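Local coordinates for DNA polymerase III, gamma subunit-related protein (Thermotoga maritima, PDB 2GNO), which probably binds DNA and resembles the gamma subunit of bacterial DNA polymerase III, its exact cellular role being unknown, at residues K198-G203 / A241-Q246; E205-C210 / L253-W258; I12-E17 / Y81-V86. One frame throughout, in Å; residues are numbered along the deposited sequence. Where two conformers were deposited one is given.

In the fold
From the N terminus, contact 3 comes first. It closes a loop of 63 residues by setting the end of helix 5-14 against the start of strand 84-88, in the parallel-sheet domain. The chain then passes to the helical C-terminal part. There contact 1 spans 37 residues and contact 2 spans 42. These two cross, since 198-203, 205-210, 241-246 and 253-258 follow in turn. Both use helix 239-254, which they tie to the start of helix 203-219 and the loop before it. They also touch through a Lys198-Glu205 salt bridge. Contact 3 lies on the opposite side of the chain's centre, its own centre about 37 and 40 Å from those of contacts 1 and 2.

Contact 1: K198-G203 / A241-Q246; sequences KVLSKG and AFLLIQ
Leu200 pushes one methyl of its fork into a hollow on helix 239-254, between Leu243 and the base of Leu244. The methyl is CD2. Leu200 CD2 lies 3.8 Å from Leu243 CD2 and equally near to Leu243 CG. It also comes within 4.2 Å of Leu244 CB, with the helix backbone at Leu244 N close by. The hollow is thus the shallow groove between two successive side chains of the helix. Leu200 starts beside the helix rather than aimed at it. Its CD1 is anti to CA (chi2 178°), which leaves CD2 to face the helix.

A second bump goes the other way. Leu244 CD1 rests on the shoulder of Val199, 3.8 Å from Val199 CG2 and 3.9 Å from Val199 CB. Leu244 CG is anti to the backbone N (chi1 -175°). Within each pair the side chains lie at a slant to one another. Loop and helix interlock, with Leu200 CD2 and Leu244 CD1 as the projecting methyls.

Val199 and Leu200 are the two middle residues of a type I beta turn. Ser201 N closes it with a hydrogen bond of 3.0 Å to Lys198 O. Ser201 OG gives the same oxygen a second bond, from the same face of the carbonyl plane. Cys210 and Ile236 touch both Val199 and Leu244, adding to the packing. Ser201 O also takes a hydrogen bond from Arg247.

The contact joins the loop before helix 203-219 to helix 239-254, in the region matching the gamma-related C-terminal family. No hydrogen bond forms between the two segments. The chemistry is aliphatic: Val199 and Leu244 are held by burial, Leu200 and Leu243 by fit at the more open margin. The turn's own bonds set the shape of the loop.

Contact 2: E205-C210 / L253-W258; sequences EGYLAC and LHENTW
Tyr207 and Glu255 meet head-on, the phenol reaching from helix 203-219 and the carboxylate from the end of helix 239-254. The Tyr207 hydroxyl donates to Glu255 OE2. The Tyr207 OH to Glu255 OE2 distance is 2.4 Å, which is very short, and its exact value is doubtful. OE2 lies in the plane of the tyrosine ring, at the edge. It sits on the CE1 side, with Tyr207 CE1 3.2 Å from Glu255 OE2. The carboxylate is turned almost square to the ring, with the planes 85° apart. OE2 does the touching, and Glu255 OE1 stays 4.0 Å from the Tyr207 OH.

Torsions bring both groups to the meeting point. The ring of Tyr207 stands anti to the backbone N (chi1 171°). Glu255 is extended beyond CG, so its carboxylate reaches Tyr207. Glu255 is also the first residue to leave the helix.

Beyond it, Trp258 turns back to the helix end: Trp258 NE1 donates to Leu253 O, at 3.2 Å and 166°. The bond lies in the carbonyl plane and on a lone pair. Asn256 CB packs over one face of the indole, off its centre.

Pro160 touches both Tyr207 and Glu255, and an unidentified bound molecule lies about 4 Å from the tyrosine side chain. Glu255 OE1 makes a long, weak ion pair with Arg211.

The contact joins helix 203-219 to the end of helix 239-254, in the region matching the gamma-related C-terminal family. The buried phenol oxygen donates a hydrogen bond to Glu255 OE2 and accepts one from Leu161 N. The contact is polar and directional, and the carboxylate may polarise the phenol O-H.

Contact 3: I12-E17 / Y81-V86; sequences IIEKSE and YTRKYV
Arg83 reaches from just before strand 84-88 to the backbone at the end of helix 5-14. Its chain is extended from CG to NE, with CG anti to the carbonyl carbon (chi1 -66°), which sets the guanidinium beside the last turn.

The hydrogen bonding is modest. Arg83 NH2 donates a weak bond to Ser16 O, at 3.3 Å and 159°. This acceptor lies at the guanidinium edge, near its plane. Ile13 O is placed differently: it sits 3.2 Å above the plane of the Arg83 guanidinium, off to one side of its centre, and makes no hydrogen bond with the arginine. It instead accepts from Ser16 N. Ser16 OG donates to Ile12 O at 2.7 Å, so the chain leaving the helix is tied back to it.

The apolar part lies lower on the arginine. Ile13 CG2 rests 3.7 Å from Arg83 CD as the two side chains run alongside, pointing opposite ways.

Charge plays a looser part. The Glu14 chain crosses the arginine at about a right angle, but Glu14 OE2 stays 5.4 Å from Arg83 NH1; Glu14 OE1 pairs instead with Lys10. A leucine in place of Arg83 would probably leave Ser16 O without this donor and the turn after the helix less firmly linked to the strand.

Both segments lie in the parallel-sheet domain, consistent with a P-loop NTPase-type fold. Ile13 packs on Val42 of helix 30-43 and, together with Arg83 and Tyr85, on Val114 of strand 113-119. Glu43 accepts from Arg83 N, so helix 30-43 borders the contact, while strand 84-88 runs on between strands 52-55 and 113-119.

Contact 1: K198-G203 / A241-Q246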
loop_
_atom_site.group_PDB
_atom_site.type_symbol
_atom_site.label_atom_id
_atom_site.label_comp_id
_atom_site.label_asym_id
_atom_site.label_seq_id
_atom_site.Cartn_x
_atom_site.Cartn_y
_atom_site.Cartn_z
ATOM N N LYS A 198 -7.431 -15.136 -4.405
ATOM C CA LYS A 198 -6.225 -14.500 -3.881
ATOM C C LYS A 198 -5.750 -13.264 -4.644
ATOM O O LYS A 198 -4.996 -12.490 -4.095
ATOM C CB LYS A 198 -5.076 -15.506 -3.856
ATOM C CG LYS A 198 -5.307 -16.760 -2.991
ATOM C CD LYS A 198 -4.104 -17.682 -3.109
ATOM C CE LYS A 198 -4.233 -18.945 -2.285
ATOM N NZ LYS A 198 -4.235 -18.654 -0.831
ATOM N N VAL A 199 -6.192 -13.055 -5.888
ATOM C CA VAL A 199 -5.712 -11.904 -6.678
ATOM C C VAL A 199 -6.010 -10.532 -6.049
ATOM O O VAL A 199 -5.302 -9.574 -6.351
ATOM C CB VAL A 199 -6.155 -11.960 -8.173
ATOM C CG1 VAL A 199 -5.713 -13.278 -8.796
ATOM C CG2 VAL A 199 -7.661 -11.783 -8.327
ATOM N N LEU A 200 -7.017 -10.438 -5.172
ATOM C CA LEU A 200 -7.342 -9.186 -4.503
ATOM C C LEU A 200 -6.802 -9.102 -3.059
ATOM O O LEU A 200 -7.061 -8.113 -2.377
ATOM C CB LEU A 200 -8.851 -8.940 -4.528
ATOM C CG LEU A 200 -9.521 -8.919 -5.908
ATOM C CD1 LEU A 200 -11.024 -8.726 -5.777
ATOM C CD2 LEU A 200 -8.943 -7.841 -6.818
ATOM N N SER A 201 -6.031 -10.097 -2.605
ATOM C CA SER A 201 -5.467 -10.087 -1.240
ATOM C C SER A 201 -4.382 -9.030 -1.088
ATOM O O SER A 201 -3.759 -8.617 -2.046
ATOM C CB SER A 201 -4.840 -11.435 -0.905
ATOM O OG SER A 201 -5.778 -12.481 -1.034
ATOM N N LYS A 202 -4.135 -8.600 0.134
ATOM C CA LYS A 202 -3.101 -7.609 0.376
ATOM C C LYS A 202 -1.729 -8.267 0.367
ATOM O O LYS A 202 -1.586 -9.488 0.457
ATOM C CB LYS A 202 -3.302 -6.947 1.733
ATOM N N GLY A 203 -0.720 -7.436 0.215
ATOM C CA GLY A 203 0.646 -7.891 0.268
ATOM C C GLY A 203 1.173 -8.855 -0.761
ATOM O O GLY A 203 0.747 -8.831 -1.911
ATOM N N ALA A 241 -13.340 -5.843 -10.172
ATOM C CA ALA A 241 -12.788 -5.809 -11.509
ATOM C C ALA A 241 -11.958 -4.539 -11.690
ATOM O O ALA A 241 -10.836 -4.617 -12.218
ATOM C CB ALA A 241 -13.878 -5.913 -12.556
ATOM N N PHE A 242 -12.469 -3.388 -11.234
ATOM C CA PHE A 242 -11.706 -2.136 -11.318
ATOM C C PHE A 242 -10.375 -2.282 -10.550
ATOM O O PHE A 242 -9.304 -1.924 -11.074
ATOM C CB PHE A 242 -12.534 -0.932 -10.826
ATOM C CG PHE A 242 -11.789 0.380 -10.882
ATOM C CD1 PHE A 242 -11.606 1.036 -12.092
ATOM C CD2 PHE A 242 -11.282 0.961 -9.731
ATOM C CE1 PHE A 242 -10.902 2.228 -12.161
ATOM C CE2 PHE A 242 -10.591 2.165 -9.786
ATOM C CZ PHE A 242 -10.404 2.802 -11.004
ATOM N N LEU A 243 -10.441 -2.854 -9.342
ATOM C CA LEU A 243 -9.261 -3.099 -8.509
ATOM C C LEU A 243 -8.273 -4.034 -9.201
ATOM O O LEU A 243 -7.083 -3.778 -9.164
ATOM C CB LEU A 243 -9.643 -3.710 -7.141
ATOM C CG LEU A 243 -8.521 -4.123 -6.162
ATOM C CD1 LEU A 243 -7.493 -3.016 -5.882
ATOM C CD2 LEU A 243 -9.139 -4.620 -4.853
ATOM N N LEU A 244 -8.765 -5.121 -9.799
ATOM C CA LEU A 244 -7.892 -6.063 -10.510
ATOM C C LEU A 244 -7.253 -5.346 -11.699
ATOM O O LEU A 244 -6.069 -5.505 -11.934
ATOM C CB LEU A 244 -8.668 -7.305 -10.945
ATOM C CG LEU A 244 -7.918 -8.477 -11.596
ATOM C CD1 LEU A 244 -6.782 -9.029 -10.745
ATOM C CD2 LEU A 244 -8.890 -9.575 -11.935
ATOM N N ILE A 245 -8.028 -4.557 -12.433
ATOM C CA ILE A 245 -7.487 -3.786 -13.575
ATOM C C ILE A 245 -6.316 -2.925 -13.139
ATOM O O ILE A 245 -5.256 -2.970 -13.749
ATOM C CB ILE A 245 -8.569 -2.915 -14.245
ATOM C CG1 ILE A 245 -9.518 -3.816 -15.033
ATOM C CG2 ILE A 245 -7.941 -1.864 -15.216
ATOM C CD1 ILE A 245 -10.758 -3.122 -15.520
ATOM N N GLN A 246 -6.518 -2.167 -12.071
ATOM C CA GLN A 246 -5.469 -1.298 -11.527
ATOM C C GLN A 246 -4.216 -2.084 -11.156
ATOM O O GLN A 246 -3.124 -1.736 -11.577
ATOM C CB GLN A 246 -5.995 -0.489 -10.322
ATOM C CG GLN A 246 -7.083 0.524 -10.668
ATOM C CD GLN A 246 -6.602 1.598 -11.630
ATOM O OE1 GLN A 246 -5.403 1.841 -11.753
ATOM N NE2 GLN A 246 -7.539 2.256 -12.306
#

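Contact 2: E205-C210 / L253-W258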
loop_
_atom_site.group_PDB
_atom_site.type_symbol
_atom_site.label_atom_id
_atom_site.label_comp_id
_atom_site.label_asym_id
_atom_site.label_seq_id
_atom_site.Cartn_x
_atom_site.Cartn_y
_atom_site.Cartn_z
ATOM N N GLU A 205 1.073 -12.370 -1.092
ATOM C CA GLU A 205 0.304 -13.415 -1.759
ATOM C C GLU A 205 -0.559 -12.830 -2.896
ATOM O O GLU A 205 -0.579 -13.416 -3.964
ATOM C CB GLU A 205 -0.384 -14.356 -0.764
ATOM C CG GLU A 205 -0.848 -15.697 -1.368
ATOM C CD GLU A 205 -1.063 -16.813 -0.326
ATOM O OE1 GLU A 205 -0.544 -16.714 0.802
ATOM O OE2 GLU A 205 -1.693 -17.838 -0.660
ATOM N N GLY A 206 -1.182 -11.678 -2.697
ATOM C CA GLY A 206 -1.950 -11.044 -3.751
ATOM C C GLY A 206 -1.115 -10.703 -4.987
ATOM O O GLY A 206 -1.576 -10.869 -6.118
ATOM N N TYR A 207 0.099 -10.209 -4.755
ATOM C CA TYR A 207 1.041 -9.847 -5.817
ATOM C C TYR A 207 1.447 -11.067 -6.644
ATOM O O TYR A 207 1.416 -11.012 -7.875
ATOM C CB TYR A 207 2.248 -9.130 -5.200
ATOM C CG TYR A 207 3.404 -8.885 -6.125
ATOM C CD1 TYR A 207 3.212 -8.287 -7.367
ATOM C CD2 TYR A 207 4.711 -9.152 -5.720
ATOM C CE1 TYR A 207 4.281 -8.051 -8.219
ATOM C CE2 TYR A 207 5.784 -8.897 -6.548
ATOM C CZ TYR A 207 5.569 -8.351 -7.799
ATOM O OH TYR A 207 6.639 -8.053 -8.608
ATOM N N LEU A 208 1.810 -12.148 -5.948
ATOM C CA LEU A 208 2.177 -13.405 -6.569
ATOM C C LEU A 208 0.997 -14.018 -7.295
ATOM O O LEU A 208 1.174 -14.582 -8.377
ATOM C CB LEU A 208 2.814 -14.381 -5.550
ATOM C CG LEU A 208 4.127 -13.885 -4.907
ATOM C CD1 LEU A 208 4.721 -14.900 -3.927
ATOM C CD2 LEU A 208 5.165 -13.531 -5.956
ATOM N N ALA A 209 -0.207 -13.895 -6.746
ATOM C CA ALA A 209 -1.399 -14.422 -7.433
ATOM C C ALA A 209 -1.655 -13.606 -8.702
ATOM O O ALA A 209 -2.033 -14.175 -9.730
ATOM C CB ALA A 209 -2.602 -14.392 -6.523
ATOM N N CYS A 210 -1.484 -12.284 -8.627
ATOM C CA CYS A 210 -1.633 -11.426 -9.821
ATOM C C CYS A 210 -0.598 -11.805 -10.884
ATOM O O CYS A 210 -0.952 -11.904 -12.044
ATOM C CB CYS A 210 -1.600 -9.947 -9.495
ATOM S SG CYS A 210 -3.164 -9.436 -8.768
ATOM N N LEU A 253 2.859 -2.744 -16.541
ATOM C CA LEU A 253 3.734 -1.597 -16.769
ATOM C C LEU A 253 5.120 -1.797 -16.227
ATOM O O LEU A 253 6.085 -1.684 -16.962
ATOM C CB LEU A 253 3.220 -0.298 -16.132
ATOM C CG LEU A 253 2.175 0.553 -16.835
ATOM C CD1 LEU A 253 1.823 1.738 -15.972
ATOM C CD2 LEU A 253 2.734 1.048 -18.177
ATOM N N HIS A 254 5.203 -2.104 -14.935
ATOM C CA HIS A 254 6.491 -2.255 -14.263
ATOM C C HIS A 254 7.250 -3.534 -14.547
ATOM O O HIS A 254 8.452 -3.555 -14.315
ATOM C CB HIS A 254 6.340 -2.053 -12.745
ATOM C CG HIS A 254 5.846 -0.693 -12.373
ATOM N ND1 HIS A 254 4.509 -0.413 -12.177
ATOM C CD2 HIS A 254 6.505 0.476 -12.182
ATOM C CE1 HIS A 254 4.366 0.866 -11.877
ATOM N NE2 HIS A 254 5.562 1.427 -11.870
ATOM N N GLU A 255 6.591 -4.572 -15.064
ATOM C CA GLU A 255 7.271 -5.851 -15.327
ATOM C C GLU A 255 7.380 -6.236 -16.816
ATOM O O GLU A 255 7.199 -7.393 -17.188
ATOM C CB GLU A 255 6.628 -6.952 -14.468
ATOM C CG GLU A 255 6.548 -6.542 -12.982
ATOM C CD GLU A 255 6.161 -7.669 -12.034
ATOM O OE1 GLU A 255 5.927 -8.800 -12.490
ATOM O OE2 GLU A 255 6.070 -7.418 -10.824
ATOM N N ASN A 256 7.709 -5.229 -17.629
ATOM C CA ASN A 256 7.908 -5.290 -19.090
ATOM C C ASN A 256 8.731 -4.060 -19.478
ATOM O O ASN A 256 8.699 -3.061 -18.763
ATOM C CB ASN A 256 6.580 -5.186 -19.871
ATOM C CG ASN A 256 5.813 -6.502 -19.984
ATOM O OD1 ASN A 256 6.313 -7.471 -20.549
ATOM N ND2 ASN A 256 4.544 -6.484 -19.593
ATOM N N THR A 257 9.446 -4.124 -20.596
ATOM C CA THR A 257 10.236 -2.984 -21.101
ATOM C C THR A 257 9.483 -2.425 -22.312
ATOM O O THR A 257 8.866 -3.195 -23.055
ATOM C CB THR A 257 11.674 -3.384 -21.462
ATOM O OG1 THR A 257 11.664 -4.367 -22.505
ATOM C CG2 THR A 257 12.380 -3.941 -20.232
ATOM N N TRP A 258 9.545 -1.105 -22.518
ATOM C CA TRP A 258 8.796 -0.447 -23.603
ATOM C C TRP A 258 9.597 0.493 -24.531
ATOM O O TRP A 258 9.351 1.706 -24.575
ATOM C CB TRP A 258 7.647 0.328 -22.954
ATOM C CG TRP A 258 6.803 -0.485 -21.994
ATOM C CD1 TRP A 258 6.938 -0.534 -20.640
ATOM C CD2 TRP A 258 5.693 -1.339 -22.312
ATOM N NE1 TRP A 258 5.995 -1.363 -20.103
ATOM C CE2 TRP A 258 5.219 -1.872 -21.103
ATOM C CE3 TRP A 258 5.062 -1.715 -23.505
ATOM C CZ2 TRP A 258 4.145 -2.753 -21.046
ATOM C CZ3 TRP A 258 4.010 -2.591 -23.447
ATOM C CH2 TRP A 258 3.559 -3.104 -22.225
#

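Contact 3: I12-E17 / Y81-V86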
loop_
_atom_site.group_PDB
_atom_site.type_symbol
_atom_site.label_atom_id
_atom_site.label_comp_id
_atom_site.label_asym_id
_atom_site.label_seq_id
_atom_site.Cartn_x
_atom_site.Cartn_y
_atom_site.Cartn_z
ATOM N N ILE A 12 12.548 13.304 19.841
ATOM C CA ILE A 12 11.676 14.450 19.551
ATOM C C ILE A 12 10.383 14.285 20.349
ATOM O O ILE A 12 9.903 15.248 20.955
ATOM C CB ILE A 12 11.382 14.554 18.027
ATOM C CG1 ILE A 12 12.661 14.978 17.286
ATOM C CG2 ILE A 12 10.273 15.582 17.742
ATOM C CD1 ILE A 12 12.588 14.912 15.770
ATOM N N ILE A 13 9.837 13.064 20.324
ATOM C CA ILE A 13 8.623 12.709 21.055
ATOM C C ILE A 13 8.778 12.817 22.567
ATOM O O ILE A 13 7.884 13.343 23.234
ATOM C CB ILE A 13 8.121 11.275 20.691
ATOM C CG1 ILE A 13 7.508 11.282 19.294
ATOM C CG2 ILE A 13 7.016 10.776 21.687
ATOM C CD1 ILE A 13 7.197 9.916 18.733
ATOM N N GLU A 14 9.862 12.282 23.111
ATOM C CA GLU A 14 10.088 12.331 24.569
ATOM C C GLU A 14 10.268 13.746 25.163
ATOM O O GLU A 14 10.043 13.916 26.359
ATOM C CB GLU A 14 11.181 11.349 25.003
ATOM C CG GLU A 14 10.697 9.891 24.881
ATOM C CD GLU A 14 11.751 8.832 25.178
ATOM O OE1 GLU A 14 12.964 9.110 25.059
ATOM O OE2 GLU A 14 11.350 7.689 25.503
ATOM N N LYS A 15 10.650 14.734 24.341
ATOM C CA LYS A 15 10.775 16.130 24.778
ATOM C C LYS A 15 9.664 16.998 24.141
ATOM O O LYS A 15 9.890 18.167 23.813
ATOM C CB LYS A 15 12.188 16.692 24.531
ATOM C CG LYS A 15 13.282 15.828 25.184
ATOM C CD LYS A 15 14.643 16.484 25.317
ATOM C CE LYS A 15 14.685 17.517 26.455
ATOM N NZ LYS A 15 16.051 18.078 26.656
ATOM N N SER A 16 8.472 16.393 23.981
ATOM C CA SER A 16 7.268 17.031 23.451
ATOM C C SER A 16 6.133 16.832 24.448
ATOM O O SER A 16 6.029 15.788 25.083
ATOM C CB SER A 16 6.835 16.457 22.094
ATOM O OG SER A 16 7.724 16.856 21.070
ATOM N N GLU A 17 5.283 17.845 24.559
ATOM C CA GLU A 17 4.127 17.829 25.452
ATOM C C GLU A 17 2.911 17.891 24.547
ATOM O O GLU A 17 2.096 18.811 24.586
ATOM C CB GLU A 17 4.217 18.923 26.518
ATOM C CG GLU A 17 4.619 20.310 26.042
ATOM C CD GLU A 17 4.855 21.254 27.180
ATOM O OE1 GLU A 17 4.224 21.084 28.237
ATOM O OE2 GLU A 17 5.673 22.174 27.002
ATOM N N TYR A 81 0.980 2.666 28.515
ATOM C CA TYR A 81 1.954 3.569 27.956
ATOM C C TYR A 81 2.040 4.928 28.655
ATOM O O TYR A 81 1.123 5.336 29.352
ATOM C CB TYR A 81 1.689 3.831 26.458
ATOM C CG TYR A 81 1.968 2.760 25.408
ATOM C CD1 TYR A 81 2.839 1.702 25.636
ATOM C CD2 TYR A 81 1.598 3.000 24.076
ATOM C CE1 TYR A 81 3.159 0.811 24.620
ATOM C CE2 TYR A 81 1.947 2.127 23.056
ATOM C CZ TYR A 81 2.723 1.033 23.341
ATOM O OH TYR A 81 3.075 0.168 22.340
ATOM N N THR A 82 3.167 5.610 28.464
ATOM C CA THR A 82 3.387 6.965 28.993
ATOM C C THR A 82 2.527 7.901 28.126
ATOM O O THR A 82 1.852 8.792 28.642
ATOM C CB THR A 82 4.883 7.366 28.921
ATOM O OG1 THR A 82 5.644 6.485 29.750
ATOM C CG2 THR A 82 5.117 8.785 29.401
ATOM N N ARG A 83 2.552 7.665 26.804
ATOM C CA ARG A 83 1.775 8.422 25.837
ATOM C C ARG A 83 0.723 7.580 25.093
ATOM O O ARG A 83 0.829 6.359 24.995
ATOM C CB ARG A 83 2.715 9.081 24.823
ATOM C CG ARG A 83 3.592 10.150 25.455
ATOM C CD ARG A 83 4.588 10.786 24.500
ATOM N NE ARG A 83 5.284 11.897 25.155
ATOM C CZ ARG A 83 6.328 11.780 25.986
ATOM N NH1 ARG A 83 6.860 10.601 26.301
ATOM N NH2 ARG A 83 6.847 12.887 26.523
ATOM N N LYS A 84 -0.307 8.258 24.593
ATOM C CA LYS A 84 -1.384 7.661 23.791
ATOM C C LYS A 84 -1.056 8.028 22.331
ATOM O O LYS A 84 -0.653 9.154 22.053
ATOM C CB LYS A 84 -2.734 8.196 24.238
ATOM C CG LYS A 84 -3.854 7.834 23.337
ATOM C CD LYS A 84 -5.220 8.094 23.949
ATOM C CE LYS A 84 -5.612 7.036 24.929
ATOM N NZ LYS A 84 -7.046 7.135 25.302
ATOM N N TYR A 85 -1.265 7.095 21.410
ATOM C CA TYR A 85 -0.919 7.292 20.008
ATOM C C TYR A 85 -2.089 7.124 19.057
ATOM O O TYR A 85 -2.907 6.262 19.264
ATOM C CB TYR A 85 0.147 6.274 19.603
ATOM C CG TYR A 85 1.432 6.401 20.382
ATOM C CD1 TYR A 85 1.541 5.878 21.672
ATOM C CD2 TYR A 85 2.556 6.987 19.818
ATOM C CE1 TYR A 85 2.696 6.005 22.399
ATOM C CE2 TYR A 85 3.730 7.136 20.551
ATOM C CZ TYR A 85 3.783 6.638 21.848
ATOM O OH TYR A 85 4.917 6.703 22.605
ATOM N N VAL A 86 -2.172 7.978 18.040
ATOM C CA VAL A 86 -3.196 7.861 17.014
ATOM C C VAL A 86 -2.463 7.782 15.682
ATOM O O VAL A 86 -1.671 8.656 15.381
ATOM C CB VAL A 86 -4.185 9.054 16.979
ATOM C CG1 VAL A 86 -5.125 8.938 15.779
ATOM C CG2 VAL A 86 -4.970 9.128 18.254
#